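Local coordinates for methylenetetrahydrofolate--tRNA-(uracil-5-)-methyltransferase TrmFO (Thermus thermophilus, PDB 3G5S), which catalyses the folate- and FAD-dependent methylation of uridine 54 in tRNA to 5-methyluridine, at residues E143-R148 / H152-Y157; T236-P241 / P256-Q261; R317-T322 / L331-V336. All coordinates share one frame; numbering follows the deposited sequence. Where two conformers were deposited one is given.

Contact 1. Residues E143-R148 / H152-Y157; sequences EALKRR and HFLAYY. With GSH (glutathione), chain C; EDO (1,2-ethanediol), chain F.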
loop_
_atom_site.group_PDB
_atom_site.type_symbol
_atom_site.label_atom_id
_atom_site.label_comp_id
_atom_site.label_asym_id
_atom_site.label_seq_id
_atom_site.Cartn_x
_atom_site.Cartn_y
_atom_site.Cartn_z
ATOM N N GLU A 143 6.122 20.031 2.436
ATOM C CA GLU A 143 7.044 20.976 1.810
ATOM C C GLU A 143 8.489 20.697 2.222
ATOM O O GLU A 143 9.405 20.774 1.405
ATOM C CB GLU A 143 6.658 22.413 2.165
ATOM C CG GLU A 143 5.396 22.895 1.476
ATOM C CD GLU A 143 5.543 22.941 -0.032
ATOM O OE1 GLU A 143 6.567 23.467 -0.519
ATOM O OE2 GLU A 143 4.630 22.458 -0.731
ATOM N N ALA A 144 8.691 20.375 3.494
ATOM C CA ALA A 144 10.023 20.055 3.986
ATOM C C ALA A 144 10.591 18.809 3.302
ATOM O O ALA A 144 11.777 18.757 2.961
ATOM C CB ALA A 144 10.004 19.879 5.495
ATOM N N LEU A 145 9.743 17.805 3.102
ATOM C CA LEU A 145 10.172 16.587 2.427
ATOM C C LEU A 145 10.524 16.849 0.963
ATOM O O LEU A 145 11.511 16.320 0.450
ATOM C CB LEU A 145 9.089 15.513 2.530
ATOM C CG LEU A 145 8.995 14.877 3.915
ATOM C CD1 LEU A 145 7.671 14.146 4.076
ATOM C CD2 LEU A 145 10.172 13.942 4.158
ATOM N N LYS A 146 9.721 17.665 0.289
ATOM C CA LYS A 146 10.027 18.035 -1.086
ATOM C C LYS A 146 11.352 18.790 -1.179
ATOM O O LYS A 146 12.140 18.554 -2.091
ATOM C CB LYS A 146 8.899 18.874 -1.686
ATOM C CG LYS A 146 7.614 18.096 -1.901
ATOM C CD LYS A 146 6.611 18.868 -2.738
ATOM C CE LYS A 146 6.334 20.245 -2.174
ATOM N NZ LYS A 146 5.350 20.984 -3.013
ATOM N N ARG A 147 11.595 19.698 -0.240
ATOM C CA ARG A 147 12.844 20.455 -0.238
ATOM C C ARG A 147 14.052 19.531 -0.099
ATOM O O ARG A 147 15.059 19.689 -0.790
ATOM C CB ARG A 147 12.861 21.481 0.899
ATOM C CG ARG A 147 12.085 22.753 0.634
ATOM C CD ARG A 147 12.520 23.861 1.589
ATOM N NE ARG A 147 12.419 23.460 2.989
ATOM C CZ ARG A 147 11.308 23.551 3.711
ATOM N NH1 ARG A 147 10.198 24.027 3.165
ATOM N NH2 ARG A 147 11.304 23.161 4.976
ATOM N N ARG A 148 13.948 18.565 0.808
ATOM C CA ARG A 148 15.076 17.706 1.138
ATOM C C ARG A 148 15.306 16.622 0.080
ATOM O O ARG A 148 16.448 16.332 -0.272
ATOM C CB ARG A 148 14.860 17.103 2.536
ATOM C CG ARG A 148 15.909 16.117 3.046
ATOM C CD ARG A 148 17.163 16.762 3.618
ATOM N NE ARG A 148 16.933 17.970 4.408
ATOM C CZ ARG A 148 16.840 18.025 5.738
ATOM N NH1 ARG A 148 16.926 16.926 6.477
ATOM N NH2 ARG A 148 16.661 19.200 6.336
ATOM N N HIS A 152 9.572 16.070 -7.091
ATOM C CA HIS A 152 8.948 15.018 -7.884
ATOM C C HIS A 152 8.808 13.697 -7.147
ATOM O O HIS A 152 8.219 12.759 -7.680
ATOM C CB HIS A 152 9.706 14.808 -9.197
ATOM C CG HIS A 152 9.547 15.934 -10.169
ATOM N ND1 HIS A 152 10.546 16.851 -10.415
ATOM C CD2 HIS A 152 8.501 16.297 -10.946
ATOM C CE1 HIS A 152 10.122 17.727 -11.310
ATOM N NE2 HIS A 152 8.886 17.413 -11.649
ATOM N N PHE A 153 9.337 13.629 -5.929
ATOM C CA PHE A 153 9.339 12.375 -5.188
ATOM C C PHE A 153 8.319 12.318 -4.052
ATOM O O PHE A 153 8.313 11.377 -3.265
ATOM C CB PHE A 153 10.755 12.027 -4.726
ATOM C CG PHE A 153 11.715 11.846 -5.865
ATOM C CD1 PHE A 153 11.447 10.933 -6.873
ATOM C CD2 PHE A 153 12.860 12.613 -5.955
ATOM C CE1 PHE A 153 12.323 10.771 -7.935
ATOM C CE2 PHE A 153 13.738 12.459 -7.012
ATOM C CZ PHE A 153 13.467 11.541 -8.002
ATOM N N LEU A 154 7.433 13.305 -4.014
ATOM C CA LEU A 154 6.275 13.289 -3.136
ATOM C C LEU A 154 5.041 13.585 -3.977
ATOM O O LEU A 154 5.041 14.523 -4.772
ATOM C CB LEU A 154 6.420 14.304 -1.999
ATOM C CG LEU A 154 5.248 14.398 -1.019
ATOM C CD1 LEU A 154 5.719 14.775 0.376
ATOM C CD2 LEU A 154 4.197 15.389 -1.518
ATOM N N ALA A 155 4.012 12.760 -3.824
ATOM C CA ALA A 155 2.752 12.940 -4.526
ATOM C C ALA A 155 1.662 13.316 -3.535
ATOM O O ALA A 155 1.752 12.990 -2.349
ATOM C CB ALA A 155 2.384 11.668 -5.272
ATOM N N TYR A 156 0.628 13.995 -4.036
ATOM C CA TYR A 156 -0.498 14.424 -3.212
ATOM C C TYR A 156 -1.765 13.616 -3.471
ATOM O O TYR A 156 -2.741 13.753 -2.737
ATOM C CB TYR A 156 -0.788 15.910 -3.420
ATOM C CG TYR A 156 0.287 16.812 -2.870
ATOM C CD1 TYR A 156 0.416 17.016 -1.505
ATOM C CD2 TYR A 156 1.178 17.453 -3.716
ATOM C CE1 TYR A 156 1.407 17.838 -0.996
ATOM C CE2 TYR A 156 2.168 18.277 -3.219
ATOM C CZ TYR A 156 2.278 18.465 -1.858
ATOM O OH TYR A 156 3.266 19.288 -1.362
ATOM N N TYR A 157 -1.760 12.804 -4.522
ATOM C CA TYR A 157 -2.883 11.920 -4.820
ATOM C C TYR A 157 -2.333 10.647 -5.429
ATOM O O TYR A 157 -1.233 10.641 -5.976
ATOM C CB TYR A 157 -3.905 12.590 -5.754
ATOM C CG TYR A 157 -3.418 12.915 -7.154
ATOM C CD1 TYR A 157 -3.417 11.953 -8.158
ATOM C CD2 TYR A 157 -3.001 14.198 -7.479
ATOM C CE1 TYR A 157 -2.989 12.258 -9.443
ATOM C CE2 TYR A 157 -2.573 14.512 -8.759
ATOM C CZ TYR A 157 -2.570 13.539 -9.737
ATOM O OH TYR A 157 -2.146 13.850 -11.011
HETATM N N1 GSH C . 0.261 9.604 -8.107
HETATM C CA1 GSH C . 1.583 9.902 -8.626
HETATM C C1 GSH C . 1.777 11.376 -8.944
HETATM O O11 GSH C . 0.770 12.274 -8.591
HETATM O O12 GSH C . 2.863 11.777 -9.207
HETATM C CB1 GSH C . 2.018 8.992 -9.772
HETATM C CG1 GSH C . 1.550 9.353 -11.177
HETATM C CD1 GSH C . 0.069 9.193 -11.513
HETATM O OE1 GSH C . -0.759 9.003 -10.682
HETATM N N2 GSH C . -0.292 9.259 -12.901
HETATM C CA2 GSH C . -1.637 9.013 -13.316
HETATM C C2 GSH C . -1.796 7.653 -13.989
HETATM O O2 GSH C . -1.553 7.526 -15.143
HETATM C CB2 GSH C . -2.046 10.164 -14.220
HETATM S SG2 GSH C . -3.783 10.236 -14.706
HETATM N N3 GSH C . -2.663 6.696 -13.331
HETATM C CA3 GSH C . -2.996 5.459 -14.005
HETATM C C3 GSH C . -1.870 4.435 -14.025
HETATM O O31 GSH C . -1.701 3.692 -14.940
HETATM O O32 GSH C . -0.894 4.600 -13.062
HETATM C C1 EDO F . 5.203 9.131 -6.314
HETATM O O1 EDO F . 4.920 8.655 -7.632
HETATM C C2 EDO F . 5.879 10.489 -6.434
HETATM O O2 EDO F . 7.112 10.319 -7.139
HETATM O O HOH W 1 2.613 20.699 0.590
#

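Contact 2. Residues T236-P241 / P256-Q261; sequences TLLFGP and PFAVVQ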
loop_
_atom_site.group_PDB
_atom_site.type_symbol
_atom_site.label_atom_id
_atom_site.label_comp_id
_atom_site.label_asym_id
_atom_site.label_seq_id
_atom_site.Cartn_x
_atom_site.Cartn_y
_atom_site.Cartn_z
ATOM N N THR A 236 -12.722 9.648 -26.712
ATOM C CA THR A 236 -11.769 10.041 -25.684
ATOM C C THR A 236 -10.763 8.942 -25.341
ATOM O O THR A 236 -9.554 9.174 -25.347
ATOM C CB THR A 236 -12.508 10.503 -24.420
ATOM O OG1 THR A 236 -13.643 11.298 -24.789
ATOM C CG2 THR A 236 -11.587 11.291 -23.517
ATOM N N LEU A 237 -11.247 7.744 -25.042
ATOM C CA LEU A 237 -10.329 6.663 -24.694
ATOM C C LEU A 237 -9.409 6.287 -25.861
ATOM O O LEU A 237 -8.270 5.863 -25.656
ATOM C CB LEU A 237 -11.089 5.435 -24.180
ATOM C CG LEU A 237 -11.758 5.621 -22.818
ATOM C CD1 LEU A 237 -12.751 4.502 -22.547
ATOM C CD2 LEU A 237 -10.715 5.696 -21.712
ATOM N N LEU A 238 -9.903 6.469 -27.086
ATOM C CA LEU A 238 -9.145 6.136 -28.290
ATOM C C LEU A 238 -8.013 7.128 -28.543
ATOM O O LEU A 238 -6.989 6.777 -29.132
ATOM C CB LEU A 238 -10.068 6.055 -29.511
ATOM C CG LEU A 238 -11.190 5.020 -29.430
ATOM C CD1 LEU A 238 -12.120 5.154 -30.627
ATOM C CD2 LEU A 238 -10.626 3.608 -29.324
ATOM N N PHE A 239 -8.201 8.367 -28.101
ATOM C CA PHE A 239 -7.130 9.352 -28.155
ATOM C C PHE A 239 -6.153 9.148 -27.009
ATOM O O PHE A 239 -4.999 9.556 -27.108
ATOM C CB PHE A 239 -7.688 10.771 -28.034
ATOM C CG PHE A 239 -8.259 11.329 -29.310
ATOM C CD1 PHE A 239 -7.456 11.524 -30.422
ATOM C CD2 PHE A 239 -9.593 11.691 -29.388
ATOM C CE1 PHE A 239 -7.965 12.056 -31.586
ATOM C CE2 PHE A 239 -10.113 12.230 -30.560
ATOM C CZ PHE A 239 -9.296 12.407 -31.659
ATOM N N GLY A 240 -6.635 8.526 -25.928
ATOM C CA GLY A 240 -5.907 8.408 -24.676
ATOM C C GLY A 240 -5.309 7.032 -24.437
ATOM O O GLY A 240 -4.533 6.546 -25.249
ATOM N N PRO A 241 -5.678 6.383 -23.322
ATOM C CA PRO A 241 -4.919 5.205 -22.891
ATOM C C PRO A 241 -5.136 3.990 -23.772
ATOM O O PRO A 241 -4.361 3.050 -23.660
ATOM C CB PRO A 241 -5.456 4.950 -21.481
ATOM C CG PRO A 241 -6.833 5.525 -21.511
ATOM C CD PRO A 241 -6.690 6.773 -22.327
ATOM N N PRO A 256 -3.817 -2.097 -34.492
ATOM C CA PRO A 256 -5.089 -2.533 -33.907
ATOM C C PRO A 256 -6.065 -1.364 -33.804
ATOM O O PRO A 256 -5.661 -0.198 -33.874
ATOM C CB PRO A 256 -4.691 -3.038 -32.517
ATOM C CG PRO A 256 -3.384 -2.404 -32.231
ATOM C CD PRO A 256 -2.703 -2.141 -33.531
ATOM N N PHE A 257 -7.346 -1.671 -33.672
ATOM C CA PHE A 257 -8.326 -0.611 -33.492
ATOM C C PHE A 257 -8.087 0.124 -32.169
ATOM O O PHE A 257 -8.049 1.350 -32.119
ATOM C CB PHE A 257 -9.753 -1.150 -33.540
ATOM C CG PHE A 257 -10.788 -0.088 -33.335
ATOM C CD1 PHE A 257 -11.226 0.685 -34.401
ATOM C CD2 PHE A 257 -11.284 0.178 -32.071
ATOM C CE1 PHE A 257 -12.166 1.683 -34.211
ATOM C CE2 PHE A 257 -12.218 1.174 -31.873
ATOM C CZ PHE A 257 -12.659 1.929 -32.945
ATOM N N ALA A 258 -7.930 -0.640 -31.096
ATOM C CA ALA A 258 -7.657 -0.090 -29.776
ATOM C C ALA A 258 -6.882 -1.139 -28.997
ATOM O O ALA A 258 -6.883 -2.318 -29.367
ATOM C CB ALA A 258 -8.953 0.246 -29.076
ATOM N N VAL A 259 -6.192 -0.709 -27.944
ATOM C CA VAL A 259 -5.493 -1.635 -27.069
ATOM C C VAL A 259 -5.668 -1.230 -25.623
ATOM O O VAL A 259 -5.967 -0.082 -25.316
ATOM C CB VAL A 259 -3.972 -1.688 -27.346
ATOM C CG1 VAL A 259 -3.697 -2.027 -28.800
ATOM C CG2 VAL A 259 -3.303 -0.385 -26.939
ATOM N N VAL A 260 -5.510 -2.199 -24.738
ATOM C CA VAL A 260 -5.182 -1.917 -23.352
ATOM C C VAL A 260 -3.742 -2.374 -23.157
ATOM O O VAL A 260 -3.383 -3.504 -23.507
ATOM C CB VAL A 260 -6.120 -2.647 -22.381
ATOM C CG1 VAL A 260 -5.638 -2.489 -20.946
ATOM C CG2 VAL A 260 -7.545 -2.130 -22.541
ATOM N N GLN A 261 -2.908 -1.488 -22.619
ATOM C CA GLN A 261 -1.523 -1.833 -22.362
ATOM C C GLN A 261 -1.334 -2.214 -20.908
ATOM O O GLN A 261 -1.991 -1.654 -20.029
ATOM C CB GLN A 261 -0.614 -0.649 -22.655
ATOM C CG GLN A 261 -0.579 -0.228 -24.089
ATOM C CD GLN A 261 0.575 0.692 -24.347
ATOM O OE1 GLN A 261 0.667 1.769 -23.754
ATOM N NE2 GLN A 261 1.484 0.269 -25.215
HETATM O O HOH W 2 -3.780 1.085 -21.781
HETATM O O HOH W 3 -1.354 3.321 -22.613
#

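Contact 3. Residues R317-T322 / L331-V336; sequences RLLGET and LYAAGV. With FAD (flavin-adenine dinucleotide), chain B.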
loop_
_atom_site.group_PDB
_atom_site.type_symbol
_atom_site.label_atom_id
_atom_site.label_comp_id
_atom_site.label_asym_id
_atom_site.label_seq_id
_atom_site.Cartn_x
_atom_site.Cartn_y
_atom_site.Cartn_z
ATOM N N ARG A 317 12.413 5.128 -5.086
ATOM C CA ARG A 317 13.501 6.084 -5.258
ATOM C C ARG A 317 14.155 6.483 -3.939
ATOM O O ARG A 317 15.327 6.832 -3.924
ATOM C CB ARG A 317 13.002 7.339 -5.972
ATOM C CG ARG A 317 12.607 7.127 -7.426
ATOM C CD ARG A 317 13.748 6.546 -8.267
ATOM N NE ARG A 317 14.929 7.405 -8.311
ATOM C CZ ARG A 317 15.110 8.384 -9.189
ATOM N NH1 ARG A 317 14.178 8.645 -10.096
ATOM N NH2 ARG A 317 16.221 9.111 -9.153
ATOM N N LEU A 318 13.401 6.450 -2.844
ATOM C CA LEU A 318 13.854 7.051 -1.587
ATOM C C LEU A 318 14.170 6.090 -0.447
ATOM O O LEU A 318 14.974 6.431 0.414
ATOM C CB LEU A 318 12.834 8.059 -1.075
ATOM C CG LEU A 318 12.579 9.279 -1.956
ATOM C CD1 LEU A 318 11.571 10.199 -1.286
ATOM C CD2 LEU A 318 13.869 10.030 -2.296
ATOM N N LEU A 319 13.503 4.933 -0.411
ATOM C CA LEU A 319 13.546 4.041 0.749
ATOM C C LEU A 319 14.149 2.679 0.445
ATOM O O LEU A 319 13.947 2.119 -0.632
ATOM C CB LEU A 319 12.132 3.817 1.308
ATOM C CG LEU A 319 11.332 5.058 1.709
ATOM C CD1 LEU A 319 9.930 4.675 2.167
ATOM C CD2 LEU A 319 12.046 5.845 2.798
ATOM N N GLY A 320 14.868 2.133 1.421
ATOM C CA GLY A 320 15.243 0.734 1.384
ATOM C C GLY A 320 14.131 -0.146 1.935
ATOM O O GLY A 320 13.142 0.346 2.484
ATOM N N GLU A 321 14.296 -1.459 1.807
ATOM C CA GLU A 321 13.302 -2.405 2.323
ATOM C C GLU A 321 13.231 -2.372 3.853
ATOM O O GLU A 321 12.294 -2.900 4.453
ATOM C CB GLU A 321 13.578 -3.824 1.826
ATOM C CG GLU A 321 14.796 -4.494 2.439
ATOM C CD GLU A 321 16.094 -4.072 1.793
ATOM O OE1 GLU A 321 16.055 -3.346 0.780
ATOM O OE2 GLU A 321 17.163 -4.469 2.302
ATOM N N THR A 322 14.243 -1.759 4.463
ATOM C CA THR A 322 14.305 -1.523 5.899
ATOM C C THR A 322 13.443 -0.330 6.334
ATOM O O THR A 322 13.283 -0.086 7.537
ATOM C CB THR A 322 15.733 -1.172 6.260
ATOM O OG1 THR A 322 16.099 -0.051 5.453
ATOM C CG2 THR A 322 16.688 -2.352 5.975
ATOM N N LEU A 331 16.788 8.126 9.382
ATOM C CA LEU A 331 15.448 8.634 9.093
ATOM C C LEU A 331 14.670 7.510 8.425
ATOM O O LEU A 331 15.197 6.843 7.535
ATOM C CB LEU A 331 15.515 9.848 8.159
ATOM C CG LEU A 331 14.201 10.581 7.896
ATOM C CD1 LEU A 331 13.658 11.233 9.162
ATOM C CD2 LEU A 331 14.354 11.613 6.784
ATOM N N TYR A 332 13.422 7.319 8.852
ATOM C CA TYR A 332 12.574 6.230 8.360
ATOM C C TYR A 332 11.210 6.787 7.997
ATOM O O TYR A 332 10.796 7.828 8.521
ATOM C CB TYR A 332 12.387 5.140 9.442
ATOM C CG TYR A 332 13.694 4.664 10.004
ATOM C CD1 TYR A 332 14.337 5.399 10.987
ATOM C CD2 TYR A 332 14.323 3.514 9.529
ATOM C CE1 TYR A 332 15.551 5.030 11.474
ATOM C CE2 TYR A 332 15.557 3.122 10.030
ATOM C CZ TYR A 332 16.168 3.898 11.011
ATOM O OH TYR A 332 17.393 3.575 11.546
ATOM N N ALA A 333 10.510 6.088 7.107
ATOM C CA ALA A 333 9.109 6.393 6.826
ATOM C C ALA A 333 8.266 5.157 7.078
ATOM O O ALA A 333 8.716 4.035 6.867
ATOM C CB ALA A 333 8.922 6.866 5.392
ATOM N N ALA A 334 7.037 5.373 7.519
ATOM C CA ALA A 334 6.102 4.278 7.721
ATOM C C ALA A 334 4.691 4.735 7.409
ATOM O O ALA A 334 4.400 5.934 7.378
ATOM C CB ALA A 334 6.191 3.757 9.151
ATOM N N GLY A 335 3.809 3.767 7.179
ATOM C CA GLY A 335 2.424 4.061 6.890
ATOM C C GLY A 335 2.239 4.573 5.480
ATOM O O GLY A 335 3.060 4.336 4.591
ATOM N N VAL A 336 1.127 5.266 5.264
ATOM C CA VAL A 336 0.813 5.782 3.942
ATOM C C VAL A 336 1.943 6.665 3.396
ATOM O O VAL A 336 2.226 6.646 2.197
ATOM C CB VAL A 336 -0.524 6.530 3.974
ATOM C CG1 VAL A 336 -0.707 7.400 2.730
ATOM C CG2 VAL A 336 -1.654 5.521 4.098
HETATM P PA FAD B . -2.728 8.264 9.966
HETATM O O1A FAD B . -3.549 9.281 9.226
HETATM O O2A FAD B . -3.442 7.165 10.689
HETATM O O5B FAD B . -1.761 8.972 11.020
HETATM C C5B FAD B . -1.004 10.117 10.679
HETATM C C4B FAD B . -0.946 11.001 11.910
HETATM O O4B FAD B . -0.023 12.053 11.685
HETATM C C3B FAD B . -2.292 11.661 12.200
HETATM O O3B FAD B . -2.678 11.446 13.544
HETATM C C2B FAD B . -2.054 13.143 11.908
HETATM O O2B FAD B . -2.803 14.032 12.711
HETATM C C1B FAD B . -0.569 13.276 12.185
HETATM N N9A FAD B . 0.167 14.346 11.495
HETATM C C8A FAD B . 0.135 14.665 10.166
HETATM N N7A FAD B . 1.040 15.638 9.933
HETATM C C5A FAD B . 1.654 15.931 11.110
HETATM C C6A FAD B . 2.648 16.830 11.470
HETATM N N6A FAD B . 3.351 17.521 10.562
HETATM N N1A FAD B . 3.056 16.867 12.776
HETATM C C2A FAD B . 2.486 16.057 13.730
HETATM N N3A FAD B . 1.501 15.160 13.387
HETATM C C4A FAD B . 1.108 15.123 12.097
HETATM N N1 FAD B . -7.584 2.406 5.276
HETATM C C2 FAD B . -8.205 1.188 5.384
HETATM O O2 FAD B . -7.546 0.164 5.556
HETATM N N3 FAD B . -9.583 1.117 5.302
HETATM C C4 FAD B . -10.370 2.242 5.118
HETATM O O4 FAD B . -11.602 2.145 5.054
HETATM C C4X FAD B . -9.727 3.474 5.011
HETATM N N5 FAD B . -10.451 4.629 4.820
HETATM C C5X FAD B . -9.798 5.841 4.726
HETATM C C6 FAD B . -10.544 7.001 4.543
HETATM C C7 FAD B . -9.913 8.233 4.434
HETATM C C7M FAD B . -10.724 9.483 4.237
HETATM C C8 FAD B . -8.526 8.300 4.519
HETATM C C8M FAD B . -7.831 9.627 4.407
HETATM C C9 FAD B . -7.777 7.141 4.705
HETATM C C9A FAD B . -8.407 5.903 4.808
HETATM N N10 FAD B . -7.661 4.743 4.975
HETATM C C10 FAD B . -8.336 3.542 5.089
HETATM C "C1'" FAD B . -6.253 4.686 4.428
HETATM C "C2'" FAD B . -5.175 4.394 5.486
HETATM O "O2'" FAD B . -5.026 3.006 5.737
HETATM C "C3'" FAD B . -5.415 5.164 6.785
HETATM O "O3'" FAD B . -5.302 6.537 6.469
HETATM C "C4'" FAD B . -4.422 4.812 7.891
HETATM O "O4'" FAD B . -4.881 5.410 9.087
HETATM C "C5'" FAD B . -3.003 5.254 7.554
HETATM O "O5'" FAD B . -2.190 5.157 8.704
HETATM P P FAD B . -0.996 6.201 8.910
HETATM O O1P FAD B . -0.078 6.196 7.729
HETATM O O2P FAD B . -0.401 5.914 10.248
HETATM O O3P FAD B . -1.716 7.637 8.891
#

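Contact 1. Residues E143-R148 / H152-Y157
Lys146 and Leu154 lie where helix 139-149 and the short strand 154-155 come closest, and their side chains cross at about a right angle: the lysine's CG rests on CB of Leu154, 4.0 Å away. Beside them CB of Leu145 touches CD1 of Leu154 at 4.1 Å. This apolar half is the packed one. Leu154, its CG anti to the backbone N (chi1 179°), reaches the helix between these two residues, while its CD2 sits over the rim of one face of the Tyr156 ring.

The other half is polar and partly exposed: Glu143, Lys146 and Tyr156 meet there around a water. The lysine chain bends at chi3 (-54°), which turns NZ back along its own helix to a salt bridge with OE2 of Glu143, 2.8 Å long and made from above the carboxylate plane. The same NZ comes up at the edge of the Tyr156 ring and gives a weak hydrogen bond of 3.2 Å to the Tyr156 OH. The water joins that OH to Glu143 OE2, to which it donates.

On the strand side, Ala155 and Tyr157 belong to the glutathione pocket: Tyr157 O accepts from GSH N1 at 2.8 Å, and GSH O11 lies over one face of the tyrosine ring. The contact packs helix 139-149 on the strand that follows it after a short connection; that strand pairs antiparallel with 309-313 and leads into the wall of the glutathione site.

Contact 2. Residues T236-P241 / P256-Q261
Leu238 of the short helix 236-239 packs against Phe257, just before strand 258-264, and Ala258, its first residue. This is a helix-on-strand contact where that strand begins; in its antiparallel sheet the strand lies between 187-191 and 271-274.

The apolar part rests on the two methyls of Leu238. CD2 meets CB of Ala258 at 3.8 Å and also CE2 of Phe257 at 3.9 Å; CD1 lies against CZ of the same ring, 4.0 Å away. The two methyls thus lie against the CE2-CZ bond of the phenyl ring, the side chains meeting at a slant. Phe257 is brought there by its first torsion, with CG anti to the backbone N (chi1 179°), which swings the ring out from the strand toward the helix. Tyr196 of helix 193-205 also touches Leu238, and Glu193 of that helix touches Phe257. With an alanine at Leu238 both methyls are gone, which would probably open a gap over Ala258 and leave the Phe257 ring freer to shift.

No direct hydrogen bond joins the two segments. The polar part runs through water beyond the end of the helix, where the chain has turned at Gly240. The carbonyl of Pro241 approaches that of Val259, but both are acceptors and do not bond to each other. Two waters bridge Pro241 to Gln261 instead: one touches the backbone amide, the other the side chain. The first accepts from Gln261 N at 2.8 Å and lies 2.8 Å from Pro241 O.

Contact 3. Residues R317-T322 / L331-V336
Leu319 lays both of its methyls against the CB of Ala333, CD1 at 4.0 Å and CD2 at 4.2 Å, so that the single methyl of the alanine faces the fork of the leucine. CG stands anti to the carbonyl carbon (chi1 -56°), which carries the fork from the residue just past helix 315-318 across to the strand. Phe325 of strand 324-325 touches both side chains.

Farther along, Thr322 meets the strand through its backbone: its carbonyl O lies at the edge of the Tyr332 ring, near the ring plane, 4.2 Å from CD2. That oxygen is a hydrogen-bond acceptor for Asn356 ND2 on helix 343-361, a helix that also packs on the tyrosine.

Strand 331-333 is an outermost strand of the five-stranded parallel sheet of the Rossmann-type FAD-binding fold, where it runs beside 129-131. Past its end the chain turns in to the cofactor. Gly335 has a positive phi of 75°, and a side chain there would run into FAD O1P, from which its CA is only 3.4 Å away. The next amide, Val336 N, donates to O1P at 2.9 Å with an N-H...O angle of 156°; a backbone amide thus binds a phosphate oxygen of the cofactor. Val336 then sets CG2 against the ribityl chain, 3.7 Å from C5' of FAD.

Overall arrangement
From the N terminus, contact 1 comes first and closes a very short loop between helix 139-149 and strand 154-155. Contact 2 follows, closing a longer loop without helix or strand between helix 236-239 and strand 258-264 of the six-stranded antiparallel sheet. Contact 3 comes last, its loop carrying strand 324-325 before the chain re-enters the parallel sheet at 331-333. The three are in series; none nests or crosses. Contacts 1 and 3 touch in space, with Phe153 packing on Arg317 and Leu318; contact 1 holds residues of the glutathione pocket and lies near FAD, while contact 3 ends on FAD. Contact 2 stands apart, its centre about 32 Å from that of contact 1 and 36 Å from that of contact 3.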